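Local coordinates for De Novo Protein OR329 (Artificial gene, PDB 4HXT) that has no known natural function, being a computationally designed armadillo-repeat protein whose stacked helices form an elongated scaffold, probably intended for self-assembly into homo-oligomers, at residues K93-T98 and K104-A109; V50-L53 and E59-K62; D25-A30 and L68-S73; V8-L11 and E17-K20. All coordinates share one frame; numbering follows the deposited sequence.

How the contacts relate
Four contacts follow the N-terminal part of an armadillo solenoid, each tying one helix to another. Contacts 4, 2 and 1 each join the last part of a short helix and what follows it to the next, longer helix; the centres of contacts 4 and 2 lie about 10 Å apart and those of 2 and 1 about 11 Å, whereas contacts 4 and 1 do not touch. Contact 3 differs in joining two long helices, 16-30 and 58-71, which also serve contacts 4 and 2. It meets contact 1 through Arg108 NH2, 2.9 Å from Asn70 OD1, a probable hydrogen bond, and contact 2 where Leu68 packs on Leu53. Contacts 2 and 4 touch where Leu52 CD2 lies 3.2 Å from Gln19 NE2.

Contact 1: K93-T98 and K104-A109; sequences KLLTST and KEAARA
Lys93 O takes two donors from Thr96, the backbone N at 3.2 Å and OG1 at 2.9 Å, and this double grip fixes the backbone just beside Leu94 and Leu95, which meet Ala106 and Ala107. The hydroxyl approaches tilted 19° from the carbonyl plane. A type I turn from Leu94 to Ser97, closed by Ser97 N bonding to Leu94 O, turns the chain toward helix 100-113. Across the contact no hydrogen bond forms, and the meeting is wholly apolar. Leu94 uses its CB, which lies 3.8 Å from Ala106 CB. Leu95, whose CG stands anti to the carbonyl carbon (chi1 -73°), uses its CD2 branch, which lies against the backbone between the two alanines, 3.5 Å from Ala107 N and 3.8 Å from Ala107 CB. The small methyl groups allow the leucine to lie close to the helix surface itself. On helix 100-113, Arg108 holds Glu105 OE1 side-on with NE and NH2, the latter at 3.0 Å, and both nitrogens converge on this one oxygen from its syn side. Leu95 is also covered by Val132, Leu133 and Leu136 of helix 129-136, so the contact is buried. Leucines set on alanines here pack the second helix, 87-94, against the third, 100-113, within the armadillo repeat 75-115, as in armadillo repeats generally.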
loop_
_atom_site.group_PDB
_atom_site.type_symbol
_atom_site.label_atom_id
_atom_site.label_comp_id
_atom_site.label_asym_id
_atom_site.label_seq_id
_atom_site.Cartn_x
_atom_site.Cartn_y
_atom_site.Cartn_z
ATOM N N LYS A 93 -17.621 -13.824 8.653
ATOM C CA LYS A 93 -18.904 -14.419 8.997
ATOM C C LYS A 93 -19.193 -14.283 10.494
ATOM O O LYS A 93 -20.329 -14.026 10.888
ATOM C CB LYS A 93 -18.953 -15.895 8.599
ATOM C CG LYS A 93 -20.337 -16.489 8.796
ATOM C CD LYS A 93 -20.439 -17.928 8.334
ATOM C CE LYS A 93 -21.895 -18.381 8.321
ATOM N NZ LYS A 93 -22.570 -18.164 9.634
ATOM N N LEU A 94 -18.168 -14.441 11.327
ATOM C CA LEU A 94 -18.342 -14.324 12.776
ATOM C C LEU A 94 -18.673 -12.905 13.227
ATOM O O LEU A 94 -19.134 -12.692 14.354
ATOM C CB LEU A 94 -17.090 -14.818 13.502
ATOM C CG LEU A 94 -17.037 -16.321 13.819
ATOM C CD1 LEU A 94 -17.408 -17.139 12.593
ATOM C CD2 LEU A 94 -15.644 -16.681 14.312
ATOM N N LEU A 95 -18.436 -11.931 12.356
ATOM C CA LEU A 95 -18.745 -10.546 12.697
ATOM C C LEU A 95 -20.235 -10.392 12.989
ATOM O O LEU A 95 -20.639 -9.506 13.748
ATOM C CB LEU A 95 -18.363 -9.611 11.549
ATOM C CG LEU A 95 -16.872 -9.372 11.328
ATOM C CD1 LEU A 95 -16.685 -8.481 10.103
ATOM C CD2 LEU A 95 -16.274 -8.717 12.570
ATOM N N THR A 96 -21.050 -11.255 12.384
ATOM C CA THR A 96 -22.492 -11.194 12.581
ATOM C C THR A 96 -23.024 -12.190 13.613
ATOM O O THR A 96 -24.223 -12.461 13.681
ATOM C CB THR A 96 -23.239 -11.375 11.246
ATOM O OG1 THR A 96 -22.779 -12.562 10.589
ATOM C CG2 THR A 96 -22.997 -10.171 10.348
ATOM N N SER A 97 -22.121 -12.735 14.417
ATOM C CA SER A 97 -22.514 -13.662 15.468
ATOM C C SER A 97 -23.427 -12.909 16.429
ATOM O O SER A 97 -23.264 -11.709 16.623
ATOM C CB SER A 97 -21.282 -14.139 16.237
ATOM O OG SER A 97 -21.665 -14.808 17.425
ATOM N N THR A 98 -24.396 -13.605 17.020
ATOM C CA THR A 98 -25.292 -12.969 17.980
ATOM C C THR A 98 -24.553 -12.823 19.311
ATOM O O THR A 98 -24.994 -12.102 20.200
ATOM C CB THR A 98 -26.569 -13.802 18.217
ATOM O OG1 THR A 98 -26.206 -15.159 18.498
ATOM C CG2 THR A 98 -27.477 -13.752 17.002
ATOM N N LYS A 104 -16.707 -9.156 18.837
ATOM C CA LYS A 104 -15.590 -8.328 19.260
ATOM C C LYS A 104 -14.243 -8.937 18.886
ATOM O O LYS A 104 -13.380 -8.254 18.341
ATOM C CB LYS A 104 -15.658 -8.114 20.772
ATOM C CG LYS A 104 -14.516 -7.303 21.344
ATOM C CD LYS A 104 -14.402 -7.498 22.854
ATOM C CE LYS A 104 -15.718 -7.208 23.570
ATOM N NZ LYS A 104 -15.624 -7.462 25.036
ATOM N N GLU A 105 -14.060 -10.218 19.187
ATOM C CA GLU A 105 -12.804 -10.888 18.862
ATOM C C GLU A 105 -12.615 -10.978 17.351
ATOM O O GLU A 105 -11.508 -10.788 16.845
ATOM C CB GLU A 105 -12.769 -12.294 19.463
ATOM C CG GLU A 105 -12.681 -12.332 20.984
ATOM C CD GLU A 105 -11.565 -11.462 21.542
ATOM O OE1 GLU A 105 -10.521 -11.313 20.873
ATOM O OE2 GLU A 105 -11.727 -10.937 22.663
ATOM N N ALA A 106 -13.695 -11.267 16.632
ATOM C CA ALA A 106 -13.624 -11.375 15.181
ATOM C C ALA A 106 -13.228 -10.032 14.587
ATOM O O ALA A 106 -12.396 -9.969 13.680
ATOM C CB ALA A 106 -14.970 -11.827 14.617
ATOM N N ALA A 107 -13.822 -8.955 15.102
ATOM C CA ALA A 107 -13.515 -7.618 14.606
ATOM C C ALA A 107 -12.087 -7.219 14.968
ATOM O O ALA A 107 -11.382 -6.604 14.164
ATOM C CB ALA A 107 -14.511 -6.596 15.169
ATOM N N ARG A 108 -11.659 -7.564 16.179
ATOM C CA ARG A 108 -10.307 -7.240 16.611
ATOM C C ARG A 108 -9.290 -7.979 15.740
ATOM O O ARG A 108 -8.248 -7.426 15.389
ATOM C CB ARG A 108 -10.103 -7.616 18.081
ATOM C CG ARG A 108 -8.726 -7.242 18.616
ATOM C CD ARG A 108 -8.653 -7.357 20.131
ATOM N NE ARG A 108 -8.622 -8.736 20.606
ATOM C CZ ARG A 108 -7.524 -9.485 20.678
ATOM N NH1 ARG A 108 -6.348 -8.995 20.307
ATOM N NH2 ARG A 108 -7.604 -10.729 21.130
ATOM N N ALA A 109 -9.593 -9.225 15.385
ATOM C CA ALA A 109 -8.680 -9.998 14.543
ATOM C C ALA A 109 -8.579 -9.359 13.160
ATOM O O ALA A 109 -7.490 -9.228 12.602
ATOM C CB ALA A 109 -9.166 -11.438 14.415
#

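Contact 2: V50-L53 and E59-K62; sequences VKLL and EVQK
Here a side-chain-to-backbone hydrogen bond with an apolar flank closes the turn between helix 45-52 and helix 58-71, within one armadillo repeat. Leu53 and Gln61 form the centre, their CA atoms 4.6 Å apart. Gln61 NE2 donates to Leu53 O over 2.9 Å with an N-H...O angle of 156°. The acceptor lies in the plane of the amide, while the nitrogen stands 23° out of the carbonyl plane of Leu53. With CG anti to the carbonyl carbon (chi1 -67°), Gln61 CG passes 3.4 Å from Leu53 O, and the extended chain beyond it carries the amide on to the same oxygen. Beside this bond, Leu52 and Val60 cross at about a right angle: Val60 CG1 sits 3.9 Å from Leu52 O and 4.1 Å from Leu52 CD1. The Leu53 side chain starts away from helix 58-71, yet CD2 turns back to 4.0 Å from Gln61 O. Val90, Leu91 and Leu94 of helix 87-94 cover Leu53, Leu94 also packs on Gln61, and Gln19 borders both Leu52 and Val60. Chemically, a neutral amide supplies a donor to a backbone carbonyl where the chain passes from helix 45-52 toward helix 58-71.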
loop_
_atom_site.group_PDB
_atom_site.type_symbol
_atom_site.label_atom_id
_atom_site.label_comp_id
_atom_site.label_asym_id
_atom_site.label_seq_id
_atom_site.Cartn_x
_atom_site.Cartn_y
_atom_site.Cartn_z
ATOM N N VAL A 50 -8.423 -21.736 12.821
ATOM C CA VAL A 50 -9.396 -21.287 11.834
ATOM C C VAL A 50 -10.535 -22.295 11.762
ATOM O O VAL A 50 -11.688 -21.928 11.545
ATOM C CB VAL A 50 -8.748 -21.125 10.439
ATOM C CG1 VAL A 50 -9.821 -20.979 9.368
ATOM C CG2 VAL A 50 -7.845 -19.896 10.441
ATOM N N LYS A 51 -10.212 -23.568 11.946
ATOM C CA LYS A 51 -11.249 -24.590 11.918
ATOM C C LYS A 51 -12.126 -24.429 13.166
ATOM O O LYS A 51 -13.344 -24.559 13.094
ATOM C CB LYS A 51 -10.636 -25.990 11.899
ATOM C CG LYS A 51 -11.544 -27.026 11.255
ATOM C CD LYS A 51 -11.391 -28.391 11.901
ATOM C CE LYS A 51 -12.087 -29.470 11.088
ATOM N NZ LYS A 51 -11.382 -29.722 9.798
ATOM N N LEU A 52 -11.504 -24.132 14.307
ATOM C CA LEU A 52 -12.258 -23.954 15.547
ATOM C C LEU A 52 -13.223 -22.782 15.479
ATOM O O LEU A 52 -14.160 -22.697 16.277
ATOM C CB LEU A 52 -11.318 -23.765 16.744
ATOM C CG LEU A 52 -10.564 -24.988 17.267
ATOM C CD1 LEU A 52 -10.083 -24.705 18.686
ATOM C CD2 LEU A 52 -11.468 -26.202 17.268
ATOM N N LEU A 53 -12.996 -21.875 14.532
ATOM C CA LEU A 53 -13.868 -20.720 14.371
ATOM C C LEU A 53 -15.250 -21.179 13.922
ATOM O O LEU A 53 -16.244 -20.483 14.132
ATOM C CB LEU A 53 -13.294 -19.754 13.325
ATOM C CG LEU A 53 -11.988 -19.027 13.652
ATOM C CD1 LEU A 53 -11.606 -18.135 12.474
ATOM C CD2 LEU A 53 -12.155 -18.198 14.915
ATOM N N GLU A 59 -18.317 -20.343 22.855
ATOM C CA GLU A 59 -17.187 -20.202 23.763
ATOM C C GLU A 59 -15.893 -20.589 23.055
ATOM O O GLU A 59 -14.853 -19.956 23.253
ATOM C CB GLU A 59 -17.385 -21.071 25.005
ATOM C CG GLU A 59 -18.546 -20.638 25.866
ATOM C CD GLU A 59 -18.468 -19.171 26.246
ATOM O OE1 GLU A 59 -17.463 -18.775 26.875
ATOM O OE2 GLU A 59 -19.414 -18.417 25.914
ATOM N N VAL A 60 -15.962 -21.634 22.236
ATOM C CA VAL A 60 -14.795 -22.092 21.494
ATOM C C VAL A 60 -14.464 -21.081 20.398
ATOM O O VAL A 60 -13.304 -20.746 20.185
ATOM C CB VAL A 60 -15.045 -23.471 20.855
ATOM C CG1 VAL A 60 -13.862 -23.857 19.971
ATOM C CG2 VAL A 60 -15.252 -24.515 21.947
ATOM N N GLN A 61 -15.492 -20.600 19.708
ATOM C CA GLN A 61 -15.304 -19.614 18.650
ATOM C C GLN A 61 -14.607 -18.374 19.185
ATOM O O GLN A 61 -13.639 -17.893 18.603
ATOM C CB GLN A 61 -16.647 -19.183 18.072
ATOM C CG GLN A 61 -17.400 -20.250 17.313
ATOM C CD GLN A 61 -18.675 -19.698 16.719
ATOM O OE1 GLN A 61 -19.524 -19.172 17.437
ATOM N NE2 GLN A 61 -18.814 -19.801 15.404
ATOM N N LYS A 62 -15.124 -17.852 20.295
ATOM C CA LYS A 62 -14.567 -16.655 20.906
ATOM C C LYS A 62 -13.092 -16.812 21.273
ATOM O O LYS A 62 -12.291 -15.915 21.007
ATOM C CB LYS A 62 -15.403 -16.269 22.139
ATOM C CG LYS A 62 -14.644 -16.191 23.448
ATOM C CD LYS A 62 -15.597 -15.941 24.609
ATOM C CE LYS A 62 -14.874 -15.990 25.944
ATOM N NZ LYS A 62 -15.794 -15.743 27.089
#

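Contact 3: D25-A30 and L68-S73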
loop_
_atom_site.group_PDB
_atom_site.type_symbol
_atom_site.label_atom_id
_atom_site.label_comp_id
_atom_site.label_asym_id
_atom_site.label_seq_id
_atom_site.Cartn_x
_atom_site.Cartn_y
_atom_site.Cartn_z
ATOM N N ASP A 25 -4.760 -20.730 26.127
ATOM C CA ASP A 25 -3.329 -20.769 26.401
ATOM C C ASP A 25 -2.546 -20.313 25.173
ATOM O O ASP A 25 -1.523 -19.645 25.297
ATOM C CB ASP A 25 -2.880 -22.175 26.816
ATOM C CG ASP A 25 -3.447 -22.595 28.157
ATOM O OD1 ASP A 25 -3.541 -21.737 29.057
ATOM O OD2 ASP A 25 -3.786 -23.785 28.319
ATOM N N LEU A 26 -3.028 -20.666 23.986
ATOM C CA LEU A 26 -2.353 -20.254 22.762
ATOM C C LEU A 26 -2.491 -18.743 22.585
ATOM O O LEU A 26 -1.569 -18.077 22.117
ATOM C CB LEU A 26 -2.935 -20.996 21.554
ATOM C CG LEU A 26 -2.449 -22.442 21.396
ATOM C CD1 LEU A 26 -3.278 -23.172 20.353
ATOM C CD2 LEU A 26 -0.978 -22.435 20.999
ATOM N N ALA A 27 -3.643 -18.202 22.969
ATOM C CA ALA A 27 -3.876 -16.765 22.862
ATOM C C ALA A 27 -2.871 -16.035 23.759
ATOM O O ALA A 27 -2.267 -15.037 23.352
ATOM C CB ALA A 27 -5.305 -16.432 23.281
ATOM N N GLU A 28 -2.692 -16.543 24.976
ATOM C CA GLU A 28 -1.746 -15.953 25.919
ATOM C C GLU A 28 -0.331 -16.028 25.360
ATOM O O GLU A 28 0.418 -15.056 25.422
ATOM C CB GLU A 28 -1.821 -16.673 27.269
ATOM C CG GLU A 28 -2.805 -16.040 28.243
ATOM C CD GLU A 28 -3.452 -17.047 29.179
ATOM O OE1 GLU A 28 -2.723 -17.843 29.808
ATOM O OE2 GLU A 28 -4.698 -17.035 29.287
ATOM N N ILE A 29 0.029 -17.182 24.808
ATOM C CA ILE A 29 1.352 -17.358 24.227
ATOM C C ILE A 29 1.546 -16.392 23.061
ATOM O O ILE A 29 2.638 -15.855 22.859
ATOM C CB ILE A 29 1.556 -18.803 23.715
ATOM C CG1 ILE A 29 1.569 -19.778 24.899
ATOM C CG2 ILE A 29 2.859 -18.898 22.931
ATOM C CD1 ILE A 29 1.805 -21.226 24.508
ATOM N N ALA A 30 0.476 -16.169 22.302
ATOM C CA ALA A 30 0.526 -15.271 21.153
ATOM C C ALA A 30 0.694 -13.814 21.568
ATOM O O ALA A 30 1.225 -13.010 20.805
ATOM C CB ALA A 30 -0.732 -15.432 20.306
ATOM N N LEU A 68 -6.368 -15.982 17.332
ATOM C CA LEU A 68 -6.011 -15.539 15.988
ATOM C C LEU A 68 -5.774 -14.033 15.941
ATOM O O LEU A 68 -4.902 -13.556 15.212
ATOM C CB LEU A 68 -7.105 -15.946 14.994
ATOM C CG LEU A 68 -7.120 -17.438 14.639
ATOM C CD1 LEU A 68 -8.404 -17.803 13.894
ATOM C CD2 LEU A 68 -5.888 -17.762 13.787
ATOM N N ALA A 69 -6.549 -13.285 16.722
ATOM C CA ALA A 69 -6.401 -11.837 16.775
ATOM C C ALA A 69 -5.035 -11.496 17.362
ATOM O O ALA A 69 -4.381 -10.551 16.920
ATOM C CB ALA A 69 -7.507 -11.220 17.626
ATOM N N ASN A 70 -4.609 -12.268 18.360
ATOM C CA ASN A 70 -3.313 -12.040 18.989
ATOM C C ASN A 70 -2.210 -12.411 18.009
ATOM O O ASN A 70 -1.176 -11.748 17.940
ATOM C CB ASN A 70 -3.188 -12.866 20.268
ATOM C CG ASN A 70 -3.986 -12.281 21.412
ATOM O OD1 ASN A 70 -4.778 -11.358 21.218
ATOM N ND2 ASN A 70 -3.786 -12.814 22.610
ATOM N N ILE A 71 -2.443 -13.479 17.254
ATOM C CA ILE A 71 -1.489 -13.938 16.252
ATOM C C ILE A 71 -1.367 -12.882 15.153
ATOM O O ILE A 71 -0.264 -12.553 14.707
ATOM C CB ILE A 71 -1.967 -15.280 15.623
ATOM C CG1 ILE A 71 -1.806 -16.414 16.642
ATOM C CG2 ILE A 71 -1.201 -15.574 14.341
ATOM C CD1 ILE A 71 -2.417 -17.738 16.203
ATOM N N ALA A 72 -2.513 -12.347 14.735
ATOM C CA ALA A 72 -2.557 -11.342 13.677
ATOM C C ALA A 72 -1.868 -10.032 14.050
ATOM O O ALA A 72 -1.623 -9.192 13.188
ATOM C CB ALA A 72 -4.005 -11.076 13.273
ATOM N N SER A 73 -1.559 -9.849 15.329
ATOM C CA SER A 73 -0.885 -8.629 15.759
ATOM C C SER A 73 0.627 -8.814 15.642
ATOM O O SER A 73 1.400 -7.928 16.006
ATOM C CB SER A 73 -1.258 -8.282 17.206
ATOM O OG SER A 73 -0.703 -9.210 18.121
#
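Asn70 lies with its amide against Ala27 and its CB against Ala30, so that one side chain makes both the polar and part of the apolar contact. With CG anti to the carbonyl carbon, chi1 -76° brings the amide to this side, and the rotation about CB-CG puts ND2, not OD1, at Ala27. There ND2 donates to Ala27 O over 2.8 Å, nearly straight at 163°. The oxygen lies in the amide plane of Asn70, but seen from Ala27 the nitrogen comes from above, 51° out of the carbonyl plane. Next to the bond, Ala30 CB points at the partner helix and fits between two residues, 3.6 Å from Asn70 CB and 3.9 Å from Ile71 CG1. The alanine methyl lets the backbones approach, with Ala30 and Ile71 only 5.5 Å apart at their CA atoms. Replacing Asn70 with a leucine would probably leave Ala27 O without this donor and Arg108 without its amide oxygen. Further on, Ser73 OG and Ser73 N hold Asn70 O from the same face, the hydroxyl at 2.6 Å. Asn70 OD1 bonds to Arg108 of helix 100-113, and Ala69 and Ala72 also pack on that helix. Elsewhere around helix 16-30, Leu26 and Ile29 touch helices 3-10 and 34-42. Through Asn70, three long helices, 16-30, 58-71 and 100-113, are joined in succession.

Contact 4: V8-L11 and E17-K20; sequences VKLL and ETQK
Gln19 reaches over to Leu11 and meets the same oxygen with CB, CG, CD and NE2. CB stands 4.1 Å from Leu11 O, CG comes in to 3.3 Å from that oxygen, and CD lies 3.5 Å from it, the chain being extended beyond CG (chi2 -171°). At the tip NE2 donates to Leu11 O over 2.9 Å, with an N-H...O angle of 158°, while OE1 lies beside Val60 CG2. Leu11 O sits in the amide plane, and the donor is tilted 18° from the carbonyl plane of Leu11. In the other direction Leu11 CD2 comes within 3.9 Å of Gln19 O, the leucine also touching Ala22, Ala23 and Leu26 of helix 16-30, and Val48 and Leu52 of helix 45-52. Alongside, Leu10 and Thr18 cross at about a right angle, the threonine methyl doing the touching: Thr18 CG2 is 3.9 Å from Leu10 O and 4.1 Å from Leu10 CB. Shortening Gln19 to an alanine is likely to leave Leu11 O without its side-chain donor and open a gap beside the turn. Farther round the helix, Lys20 NZ and Glu17 OE2 form a salt bridge of 2.6 Å, the ammonium above the carboxylate plane. The Leu11 carbonyl, in the passage between helices 3-10 and 16-30, is therefore served by a neutral amide, and the charged pair is kept on another face.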
loop_
_atom_site.group_PDB
_atom_site.type_symbol
_atom_site.label_atom_id
_atom_site.label_comp_id
_atom_site.label_asym_id
_atom_site.label_seq_id
_atom_site.Cartn_x
_atom_site.Cartn_y
_atom_site.Cartn_z
ATOM N N VAL A 8 -1.703 -27.248 20.374
ATOM C CA VAL A 8 -2.392 -27.290 19.092
ATOM C C VAL A 8 -3.125 -28.613 18.910
ATOM O O VAL A 8 -4.147 -28.679 18.222
ATOM C CB VAL A 8 -1.398 -27.092 17.922
ATOM C CG1 VAL A 8 -2.093 -27.359 16.593
ATOM C CG2 VAL A 8 -0.834 -25.668 17.954
ATOM N N LYS A 9 -2.604 -29.669 19.525
ATOM C CA LYS A 9 -3.241 -30.974 19.417
ATOM C C LYS A 9 -4.512 -30.992 20.266
ATOM O O LYS A 9 -5.525 -31.571 19.875
ATOM C CB LYS A 9 -2.293 -32.083 19.884
ATOM C CG LYS A 9 -2.770 -33.475 19.499
ATOM C CD LYS A 9 -1.911 -34.568 20.109
ATOM C CE LYS A 9 -2.266 -35.924 19.518
ATOM N NZ LYS A 9 -3.737 -36.163 19.532
ATOM N N LEU A 10 -4.451 -30.341 21.425
ATOM C CA LEU A 10 -5.587 -30.279 22.338
ATOM C C LEU A 10 -6.750 -29.472 21.757
ATOM O O LEU A 10 -7.891 -29.584 22.214
ATOM C CB LEU A 10 -5.143 -29.670 23.674
ATOM C CG LEU A 10 -4.113 -30.499 24.451
ATOM C CD1 LEU A 10 -3.605 -29.724 25.660
ATOM C CD2 LEU A 10 -4.754 -31.813 24.881
ATOM N N LEU A 11 -6.463 -28.653 20.753
ATOM C CA LEU A 11 -7.493 -27.849 20.119
ATOM C C LEU A 11 -8.509 -28.762 19.456
ATOM O O LEU A 11 -9.665 -28.399 19.260
ATOM C CB LEU A 11 -6.881 -26.935 19.057
ATOM C CG LEU A 11 -6.005 -25.797 19.575
ATOM C CD1 LEU A 11 -5.320 -25.102 18.400
ATOM C CD2 LEU A 11 -6.865 -24.815 20.373
ATOM N N GLU A 17 -14.243 -27.798 27.010
ATOM C CA GLU A 17 -13.403 -27.281 28.085
ATOM C C GLU A 17 -11.931 -27.367 27.703
ATOM O O GLU A 17 -11.170 -26.427 27.917
ATOM C CB GLU A 17 -13.634 -28.067 29.382
ATOM C CG GLU A 17 -15.049 -27.979 29.915
ATOM C CD GLU A 17 -15.516 -26.547 30.099
ATOM O OE1 GLU A 17 -14.941 -25.829 30.946
ATOM O OE2 GLU A 17 -16.460 -26.139 29.389
ATOM N N THR A 18 -11.536 -28.505 27.142
ATOM C CA THR A 18 -10.154 -28.707 26.730
ATOM C C THR A 18 -9.822 -27.768 25.570
ATOM O O THR A 18 -8.774 -27.128 25.561
ATOM C CB THR A 18 -9.924 -30.161 26.278
ATOM O OG1 THR A 18 -10.316 -31.050 27.331
ATOM C CG2 THR A 18 -8.458 -30.394 25.940
ATOM N N GLN A 19 -10.728 -27.686 24.602
ATOM C CA GLN A 19 -10.534 -26.835 23.434
ATOM C C GLN A 19 -10.362 -25.364 23.803
ATOM O O GLN A 19 -9.408 -24.713 23.377
ATOM C CB GLN A 19 -11.723 -26.946 22.488
ATOM C CG GLN A 19 -11.828 -28.250 21.735
ATOM C CD GLN A 19 -12.908 -28.180 20.682
ATOM O OE1 GLN A 19 -14.069 -27.928 20.993
ATOM N NE2 GLN A 19 -12.529 -28.382 19.425
ATOM N N LYS A 20 -11.310 -24.846 24.583
ATOM C CA LYS A 20 -11.305 -23.454 25.030
ATOM C C LYS A 20 -10.016 -23.101 25.745
ATOM O O LYS A 20 -9.429 -22.037 25.527
ATOM C CB LYS A 20 -12.462 -23.185 25.981
ATOM C CG LYS A 20 -13.829 -23.270 25.340
ATOM C CD LYS A 20 -14.943 -22.952 26.333
ATOM C CE LYS A 20 -15.258 -24.135 27.239
ATOM N NZ LYS A 20 -16.448 -23.858 28.095
#